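Local structure of prolyl-tRNA synthetase (Naegleria fowleri, 6UYH) at residues 417-422 with 435-440; 474-479 with 506-511. The protein probably charges tRNA(Pro) with proline, as a class II aminoacyl-tRNA synthetase that activates the amino acid with ATP, and binds halofuginone together with an ATP analogue. All coordinates share one frame; numbering follows the deposited sequence.

Contact 1: residues 417-422 with 435-440. With EDO (1,2-ethanediol), chain B.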
ATOM      1  N   ILE A 417      29.569   7.298 -21.626  1.00 25.45           N
ATOM      2  CA  ILE A 417      28.993   8.513 -22.193  1.00 27.92           C
ATOM      3  C   ILE A 417      30.067   9.149 -23.067  1.00 29.14           C
ATOM      4  O   ILE A 417      31.124   9.549 -22.567  1.00 27.06           O
ATOM      5  CB  ILE A 417      28.515   9.484 -21.106  1.00 27.71           C
ATOM      6  CG1 ILE A 417      27.354   8.878 -20.318  1.00 25.38           C
ATOM      7  CG2 ILE A 417      28.073  10.801 -21.733  1.00 26.75           C
ATOM      8  CD1 ILE A 417      27.054   9.625 -19.023  1.00 31.61           C
ATOM      9  N   VAL A 418      29.802   9.224 -24.368  1.00 24.61           N
ATOM     10  CA  VAL A 418      30.769   9.677 -25.356  1.00 22.41           C
ATOM     11  C   VAL A 418      30.224  10.936 -26.013  1.00 23.33           C
ATOM     12  O   VAL A 418      29.076  10.950 -26.469  1.00 22.40           O
ATOM     13  CB  VAL A 418      31.027   8.595 -26.417  1.00 25.97           C
ATOM     14  CG1 VAL A 418      32.011   9.095 -27.454  1.00 27.37           C
ATOM     15  CG2 VAL A 418      31.522   7.309 -25.752  1.00 32.13           C
ATOM     16  N   VAL A 419      31.057  11.971 -26.091  1.00 24.09           N
ATOM     17  CA  VAL A 419      30.728  13.156 -26.882  1.00 25.17           C
ATOM     18  C   VAL A 419      30.874  12.810 -28.360  1.00 22.56           C
ATOM     19  O   VAL A 419      31.966  12.457 -28.825  1.00 26.11           O
ATOM     20  CB  VAL A 419      31.642  14.330 -26.510  1.00 25.66           C
ATOM     21  CG1 VAL A 419      31.337  15.543 -27.393  1.00 25.09           C
ATOM     22  CG2 VAL A 419      31.496  14.680 -25.046  1.00 29.35           C
ATOM     23  N   THR A 420      29.783  12.922 -29.112  1.00 22.66           N
ATOM     24  CA  THR A 420      29.779  12.555 -30.527  1.00 24.37           C
ATOM     25  C   THR A 420      29.350  13.779 -31.335  1.00 22.72           C
ATOM     26  O   THR A 420      28.157  14.077 -31.448  1.00 22.22           O
ATOM     27  CB  THR A 420      28.877  11.338 -30.781  1.00 25.24           C
ATOM     28  OG1 THR A 420      27.532  11.610 -30.372  1.00 23.31           O
ATOM     29  CG2 THR A 420      29.383  10.134 -29.996  1.00 26.57           C
ATOM     30  N   ARG A 421      30.332  14.486 -31.900  1.00 23.11           N
ATOM     31  CA  ARG A 421      30.050  15.726 -32.610  1.00 24.65           C
ATOM     32  C   ARG A 421      29.516  15.509 -34.021  1.00 26.41           C
ATOM     33  O   ARG A 421      28.923  16.438 -34.584  1.00 25.92           O
ATOM     34  CB  ARG A 421      31.315  16.589 -32.667  1.00 26.83           C
ATOM     35  CG  ARG A 421      31.764  17.104 -31.298  1.00 28.48           C
ATOM     36  CD  ARG A 421      33.186  17.632 -31.404  1.00 30.25           C
ATOM     37  NE  ARG A 421      33.734  18.120 -30.142  1.00 31.50           N
ATOM     38  CZ  ARG A 421      34.297  17.348 -29.220  1.00 35.27           C
ATOM     39  NH1 ARG A 421      34.360  16.034 -29.393  1.00 29.57           N
ATOM     40  NH2 ARG A 421      34.789  17.890 -28.115  1.00 31.14           N
ATOM     41  N   THR A 422      29.723  14.329 -34.606  1.00 24.37           N
ATOM     42  CA  THR A 422      29.342  14.042 -35.985  1.00 24.62           C
ATOM     43  C   THR A 422      28.634  12.697 -36.056  1.00 24.73           C
ATOM     44  O   THR A 422      28.734  11.867 -35.147  1.00 26.15           O
ATOM     45  CB  THR A 422      30.558  14.019 -36.931  1.00 25.82           C
ATOM     46  OG1 THR A 422      31.426  12.939 -36.567  1.00 26.85           O
ATOM     47  CG2 THR A 422      31.311  15.335 -36.876  1.00 27.19           C
ATOM     48  N   MET A 435      26.087   5.674 -24.467  1.00 20.92           N
ATOM     49  CA  MET A 435      25.234   6.837 -24.609  1.00 22.69           C
ATOM     50  C   MET A 435      26.052   7.957 -25.233  1.00 20.92           C
ATOM     51  O   MET A 435      27.267   8.036 -25.038  1.00 28.13           O
ATOM     52  CB  MET A 435      24.676   7.277 -23.259  1.00 19.90           C
ATOM     53  CG  MET A 435      23.933   6.173 -22.548  1.00 21.27           C
ATOM     54  SD  MET A 435      23.067   6.812 -21.103  1.00 28.80           S
ATOM     55  CE  MET A 435      24.399   6.858 -19.913  1.00 23.68           C
ATOM     56  N   CYS A 436      25.373   8.820 -25.987  1.00 22.10           N
ATOM     57  CA  CYS A 436      26.030   9.809 -26.826  1.00 20.35           C
ATOM     58  C   CYS A 436      25.529  11.205 -26.487  1.00 20.68           C
ATOM     59  O   CYS A 436      24.319  11.433 -26.426  1.00 22.90           O
ATOM     60  CB  CYS A 436      25.769   9.531 -28.305  1.00 21.22           C
ATOM     61  SG  CYS A 436      26.254   7.874 -28.815  1.00 28.16           S
ATOM     62  N   LEU A 437      26.463  12.136 -26.309  1.00 23.27           N
ATOM     63  CA  LEU A 437      26.134  13.546 -26.163  1.00 20.07           C
ATOM     64  C   LEU A 437      26.267  14.190 -27.533  1.00 19.78           C
ATOM     65  O   LEU A 437      27.349  14.153 -28.134  1.00 20.44           O
ATOM     66  CB  LEU A 437      27.052  14.238 -25.155  1.00 23.12           C
ATOM     67  CG  LEU A 437      26.777  14.106 -23.661  1.00 33.71           C
ATOM     68  CD1 LEU A 437      28.004  14.593 -22.888  1.00 37.19           C
ATOM     69  CD2 LEU A 437      25.536  14.895 -23.265  1.00 21.79           C
ATOM     70  N   ILE A 438      25.169  14.741 -28.043  1.00 20.21           N
ATOM     71  CA  ILE A 438      25.189  15.290 -29.398  1.00 21.00           C
ATOM     72  C   ILE A 438      24.845  16.776 -29.362  1.00 19.45           C
ATOM     73  O   ILE A 438      24.100  17.226 -28.478  1.00 18.95           O
ATOM     74  CB  ILE A 438      24.229  14.534 -30.336  1.00 23.47           C
ATOM     75  CG1 ILE A 438      22.767  14.735 -29.922  1.00 19.27           C
ATOM     76  CG2 ILE A 438      24.579  13.061 -30.376  1.00 25.25           C
ATOM     77  CD1 ILE A 438      21.775  14.363 -31.018  1.00 20.81           C
ATOM     78  N   PRO A 439      25.367  17.569 -30.296  1.00 19.83           N
ATOM     79  CA  PRO A 439      24.863  18.936 -30.459  1.00 20.56           C
ATOM     80  C   PRO A 439      23.385  18.876 -30.790  1.00 19.29           C
ATOM     81  O   PRO A 439      22.942  18.027 -31.565  1.00 22.88           O
ATOM     82  CB  PRO A 439      25.681  19.496 -31.634  1.00 21.03           C
ATOM     83  CG  PRO A 439      26.598  18.432 -32.065  1.00 25.20           C
ATOM     84  CD  PRO A 439      26.261  17.154 -31.390  1.00 22.31           C
ATOM     85  N   TRP A 440      22.611  19.768 -30.183  1.00 18.91           N
ATOM     86  CA  TRP A 440      21.166  19.630 -30.240  1.00 18.64           C
ATOM     87  C   TRP A 440      20.516  20.988 -30.446  1.00 18.62           C
ATOM     88  O   TRP A 440      20.905  21.962 -29.804  1.00 18.83           O
ATOM     89  CB  TRP A 440      20.655  18.982 -28.948  1.00 19.74           C
ATOM     90  CG  TRP A 440      19.179  18.794 -28.890  1.00 20.28           C
ATOM     91  CD1 TRP A 440      18.322  19.345 -27.986  1.00 20.81           C
ATOM     92  CD2 TRP A 440      18.373  18.010 -29.780  1.00 19.93           C
ATOM     93  NE1 TRP A 440      17.033  18.949 -28.254  1.00 20.49           N
ATOM     94  CE2 TRP A 440      17.038  18.122 -29.342  1.00 19.82           C
ATOM     95  CE3 TRP A 440      18.651  17.214 -30.891  1.00 22.69           C
ATOM     96  CZ2 TRP A 440      15.979  17.478 -29.989  1.00 26.31           C
ATOM     97  CZ3 TRP A 440      17.596  16.578 -31.538  1.00 23.86           C
ATOM     98  CH2 TRP A 440      16.282  16.713 -31.083  1.00 24.79           C
TER
HETATM   99  C1  EDO B 709      36.445  14.362 -26.351  1.00 53.47           C
HETATM  100  O1  EDO B 709      35.901  14.203 -27.663  1.00 47.21           O
HETATM  101  C2  EDO B 709      35.505  15.220 -25.519  1.00 56.03           C
HETATM  102  O2  EDO B 709      35.676  16.592 -25.885  1.00 53.97           O

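Contact 2: residues 474-479 with 506-511. With EDO (1,2-ethanediol), chain P.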
ATOM      1  N   LYS A 474      17.170   6.959 -29.179  1.00 26.30           N
ATOM      2  CA  LYS A 474      16.152   7.966 -28.921  1.00 28.34           C
ATOM      3  C   LYS A 474      16.703   8.994 -27.948  1.00 24.73           C
ATOM      4  O   LYS A 474      17.765   8.812 -27.349  1.00 21.07           O
ATOM      5  CB  LYS A 474      14.859   7.344 -28.400  1.00 33.64           C
ATOM      6  CG  LYS A 474      14.956   6.742 -27.040  1.00 30.83           C
ATOM      7  CD  LYS A 474      13.630   6.058 -26.701  1.00 48.52           C
ATOM      8  CE  LYS A 474      12.923   6.698 -25.520  1.00 49.80           C
ATOM      9  NZ  LYS A 474      11.493   6.275 -25.481  1.00 48.36           N
ATOM     10  N   SER A 475      15.999  10.113 -27.829  1.00 21.42           N
ATOM     11  CA  SER A 475      16.449  11.126 -26.895  1.00 20.22           C
ATOM     12  C   SER A 475      16.210  10.618 -25.482  1.00 24.93           C
ATOM     13  O   SER A 475      15.160  10.038 -25.180  1.00 26.58           O
ATOM     14  CB  SER A 475      15.730  12.454 -27.123  1.00 26.61           C
ATOM     15  OG  SER A 475      14.387  12.351 -26.725  1.00 32.40           O
ATOM     16  N   LEU A 476      17.213  10.780 -24.634  1.00 21.94           N
ATOM     17  CA  LEU A 476      17.102  10.372 -23.242  1.00 21.98           C
ATOM     18  C   LEU A 476      16.784  11.579 -22.368  1.00 23.53           C
ATOM     19  O   LEU A 476      15.743  11.620 -21.707  1.00 24.19           O
ATOM     20  CB  LEU A 476      18.398   9.669 -22.820  1.00 22.18           C
ATOM     21  CG  LEU A 476      18.779   8.520 -23.770  1.00 20.48           C
ATOM     22  CD1 LEU A 476      20.129   7.909 -23.370  1.00 23.90           C
ATOM     23  CD2 LEU A 476      17.671   7.454 -23.850  1.00 22.02           C
ATOM     24  N   CYS A 477      17.621  12.610 -22.429  1.00 23.41           N
ATOM     25  CA  CYS A 477      17.309  13.872 -21.775  1.00 24.48           C
ATOM     26  C   CYS A 477      18.273  14.920 -22.298  1.00 21.31           C
ATOM     27  O   CYS A 477      19.304  14.602 -22.892  1.00 19.57           O
ATOM     28  CB  CYS A 477      17.427  13.769 -20.259  1.00 22.92           C
ATOM     29  SG  CYS A 477      19.122  13.534 -19.702  1.00 24.92           S
ATOM     30  N   VAL A 478      17.927  16.179 -22.059  1.00 17.16           N
ATOM     31  CA  VAL A 478      18.881  17.279 -22.147  1.00 17.11           C
ATOM     32  C   VAL A 478      19.417  17.517 -20.736  1.00 17.20           C
ATOM     33  O   VAL A 478      18.662  18.012 -19.870  1.00 17.76           O
ATOM     34  CB  VAL A 478      18.230  18.541 -22.727  1.00 19.87           C
ATOM     35  CG1 VAL A 478      19.256  19.662 -22.838  1.00 22.39           C
ATOM     36  CG2 VAL A 478      17.602  18.234 -24.088  1.00 25.44           C
ATOM     37  N   PRO A 479      20.660  17.141 -20.441  1.00 17.36           N
ATOM     38  CA  PRO A 479      21.149  17.222 -19.055  1.00 22.98           C
ATOM     39  C   PRO A 479      20.985  18.620 -18.469  1.00 25.42           C
ATOM     40  O   PRO A 479      21.272  19.620 -19.134  1.00 21.41           O
ATOM     41  CB  PRO A 479      22.625  16.836 -19.187  1.00 22.43           C
ATOM     42  CG  PRO A 479      22.664  15.925 -20.378  1.00 21.42           C
ATOM     43  CD  PRO A 479      21.642  16.508 -21.341  1.00 17.48           C
ATOM     44  N   TRP A 506      23.580  20.525 -25.521  1.00 18.41           N
ATOM     45  CA  TRP A 506      23.923  19.130 -25.731  1.00 18.42           C
ATOM     46  C   TRP A 506      22.785  18.253 -25.246  1.00 18.02           C
ATOM     47  O   TRP A 506      22.226  18.499 -24.172  1.00 19.49           O
ATOM     48  CB  TRP A 506      25.200  18.757 -24.972  1.00 18.75           C
ATOM     49  CG  TRP A 506      26.440  19.418 -25.494  1.00 19.30           C
ATOM     50  CD1 TRP A 506      26.969  20.601 -25.076  1.00 19.99           C
ATOM     51  CD2 TRP A 506      27.324  18.909 -26.503  1.00 19.76           C
ATOM     52  NE1 TRP A 506      28.132  20.869 -25.769  1.00 23.93           N
ATOM     53  CE2 TRP A 506      28.369  19.846 -26.651  1.00 20.52           C
ATOM     54  CE3 TRP A 506      27.331  17.755 -27.299  1.00 21.51           C
ATOM     55  CZ2 TRP A 506      29.412  19.668 -27.568  1.00 21.69           C
ATOM     56  CZ3 TRP A 506      28.369  17.576 -28.208  1.00 24.15           C
ATOM     57  CH2 TRP A 506      29.394  18.533 -28.335  1.00 27.11           C
ATOM     58  N   ALA A 507      22.433  17.250 -26.042  1.00 19.19           N
ATOM     59  CA  ALA A 507      21.424  16.272 -25.662  1.00 17.77           C
ATOM     60  C   ALA A 507      22.033  14.880 -25.548  1.00 19.18           C
ATOM     61  O   ALA A 507      22.923  14.499 -26.317  1.00 21.94           O
ATOM     62  CB  ALA A 507      20.266  16.250 -26.671  1.00 19.63           C
ATOM     63  N   LEU A 508      21.520  14.108 -24.589  1.00 19.01           N
ATOM     64  CA  LEU A 508      21.929  12.722 -24.405  1.00 20.31           C
ATOM     65  C   LEU A 508      20.971  11.820 -25.181  1.00 18.00           C
ATOM     66  O   LEU A 508      19.751  11.867 -24.972  1.00 19.83           O
ATOM     67  CB  LEU A 508      21.939  12.374 -22.914  1.00 19.81           C
ATOM     68  CG  LEU A 508      22.673  11.104 -22.486  1.00 27.05           C
ATOM     69  CD1 LEU A 508      24.168  11.249 -22.674  1.00 27.70           C
ATOM     70  CD2 LEU A 508      22.312  10.754 -21.017  1.00 27.65           C
ATOM     71  N   PHE A 509      21.526  11.045 -26.113  1.00 18.48           N
ATOM     72  CA  PHE A 509      20.796  10.098 -26.936  1.00 22.87           C
ATOM     73  C   PHE A 509      21.374   8.710 -26.716  1.00 20.96           C
ATOM     74  O   PHE A 509      22.571   8.559 -26.444  1.00 22.90           O
ATOM     75  CB  PHE A 509      20.905  10.448 -28.439  1.00 20.45           C
ATOM     76  CG  PHE A 509      19.872  11.429 -28.916  1.00 23.88           C
ATOM     77  CD1 PHE A 509      19.894  12.746 -28.478  1.00 20.95           C
ATOM     78  CD2 PHE A 509      18.883  11.033 -29.810  1.00 21.76           C
ATOM     79  CE1 PHE A 509      18.949  13.652 -28.920  1.00 25.02           C
ATOM     80  CE2 PHE A 509      17.922  11.943 -30.256  1.00 25.29           C
ATOM     81  CZ  PHE A 509      17.959  13.253 -29.810  1.00 26.74           C
ATOM     82  N   GLY A 510      20.536   7.697 -26.871  1.00 20.68           N
ATOM     83  CA  GLY A 510      21.017   6.337 -26.701  1.00 21.49           C
ATOM     84  C   GLY A 510      19.917   5.332 -26.964  1.00 23.23           C
ATOM     85  O   GLY A 510      18.751   5.684 -27.168  1.00 24.47           O
ATOM     86  N   ARG A 511      20.319   4.062 -26.995  1.00 20.71           N
ATOM     87  CA  ARG A 511      19.346   2.982 -26.951  1.00 21.68           C
ATOM     88  C   ARG A 511      18.676   2.961 -25.581  1.00 23.47           C
ATOM     89  O   ARG A 511      19.224   3.449 -24.592  1.00 23.28           O
ATOM     90  CB  ARG A 511      20.016   1.639 -27.241  1.00 23.20           C
ATOM     91  CG  ARG A 511      20.704   1.604 -28.607  1.00 30.04           C
ATOM     92  CD  ARG A 511      22.169   1.200 -28.478  1.00 39.27           C
ATOM     93  NE  ARG A 511      22.330  -0.103 -27.837  1.00 49.10           N
ATOM     94  CZ  ARG A 511      22.501  -1.247 -28.493  1.00 53.39           C
ATOM     95  NH1 ARG A 511      22.638  -2.383 -27.816  1.00 46.92           N
ATOM     96  NH2 ARG A 511      22.545  -1.258 -29.825  1.00 43.72           N
TER
HETATM   97  C1  EDO P 614       9.351   4.739 -29.619  1.00 63.27           C
HETATM   98  O1  EDO P 614       8.901   3.386 -29.502  1.00 67.20           O
HETATM   99  C2  EDO P 614       9.534   5.308 -28.222  1.00 61.38           C
HETATM  100  O2  EDO P 614      10.339   4.400 -27.464  1.00 60.08           O

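Contact 1: residues 417-422 with 435-440
I417 and M435 meet on one face of a parallel strand pair, where the methionine methyl CE packs 3.6 Å from I417 CG1. The M435 chain is extended as far as SD and bends at chi3 (-81°), which sets CE against the isoleucine. On the same face L437 is the middle piece: its CD1 lies 4.0 Å from I417 CG2 and 4.1 Å from V419 CG2, so one methyl group touches both outer residues of strand 417-419. The other face carries V418 and C436 and leads to T420, whose CG2 rests against CB and SG of C436 while OG1 sits 3.3 Å from I438 CG2. Three backbone bonds join the strands, V418 N to M435 O, L437 N to V418 O and T420 N to L437 O, all close to straight. T420 OG1 adds a weak bond to the same L437 O, which thus receives two donors from one residue. Beyond the strand, V419 CG1 lies against one face of the R421 guanidinium, offset toward its rim, and NH1 and NH2 each donate to one oxygen of an ethanediol, at 3.0 Å to O1 and 2.7 Å to O2. Helix 423-431 connects the strands and covers T420 and C436 with F426, giving the beta-alpha-beta unit 417-419, 423-431, 435-440 in the C-terminal part of this prolyl-tRNA synthetase.

Contact 2: residues 474-479 with 506-511
L508 O accepts L476 N at 2.8 Å and, more weakly, C477 N at 3.4 Å, the signature of a classic beta bulge in an antiparallel strand pair. Two consecutive residues of strand 474-479 thus face L508, and the return bond from L508 N to C477 O runs nearly along the C=O axis. Before the bulge, K474 and G510 form a hydrogen-bonded pair: G510 N lies in the carbonyl plane of K474, whereas K474 N approaches G510 O from above its plane. L476, with phi/psi of -99°/-56°, turns its side chain toward the opposite strand. Its CD1 settles on the backbone there, 3.5 Å from G510 N, at a place where the glycine has no side chain, and also touches CG of L508. Past the bulge, V478 CG1 and P479 CD both pack against W506 O, a carbonyl that also accepts a hydrogen bond from Q482 NE2. K474 NZ is bonded to O2 of an ethanediol, which K154 also binds. S475 OG is held outside the pair by E447 and T209. On the face shared by S475 and F509, the aromatic ring lies flat beneath the serine in a CH-pi contact: S475 CA stands 3.7 Å from the ring centroid, 9° off the normal, while S475 CB is 3.6 Å from F509 CZ.

The two contacts share a border, since strand 435-440 of contact 1 runs antiparallel beside strand 505-512 of contact 2; the centres of the two contacts are about 9 Å apart. Probable hydrogen bonds join them, from F509 N to C436 O and from I438 N to A507 O, both 2.8 Å. Side chains meet as well: W440 CG lies 3.5 Å from A507 CB, and the rings of W440 and F509 meet at about 55°. The order 417-419, 435-440, 505-512, 474-479 therefore leads from the beta-alpha-beta unit toward the catalytic part of the enzyme, where the backbone of V478 hydrogen-bonds to that of T207 and the K474 side chain comes to about 5 Å from the bound ATP analogue.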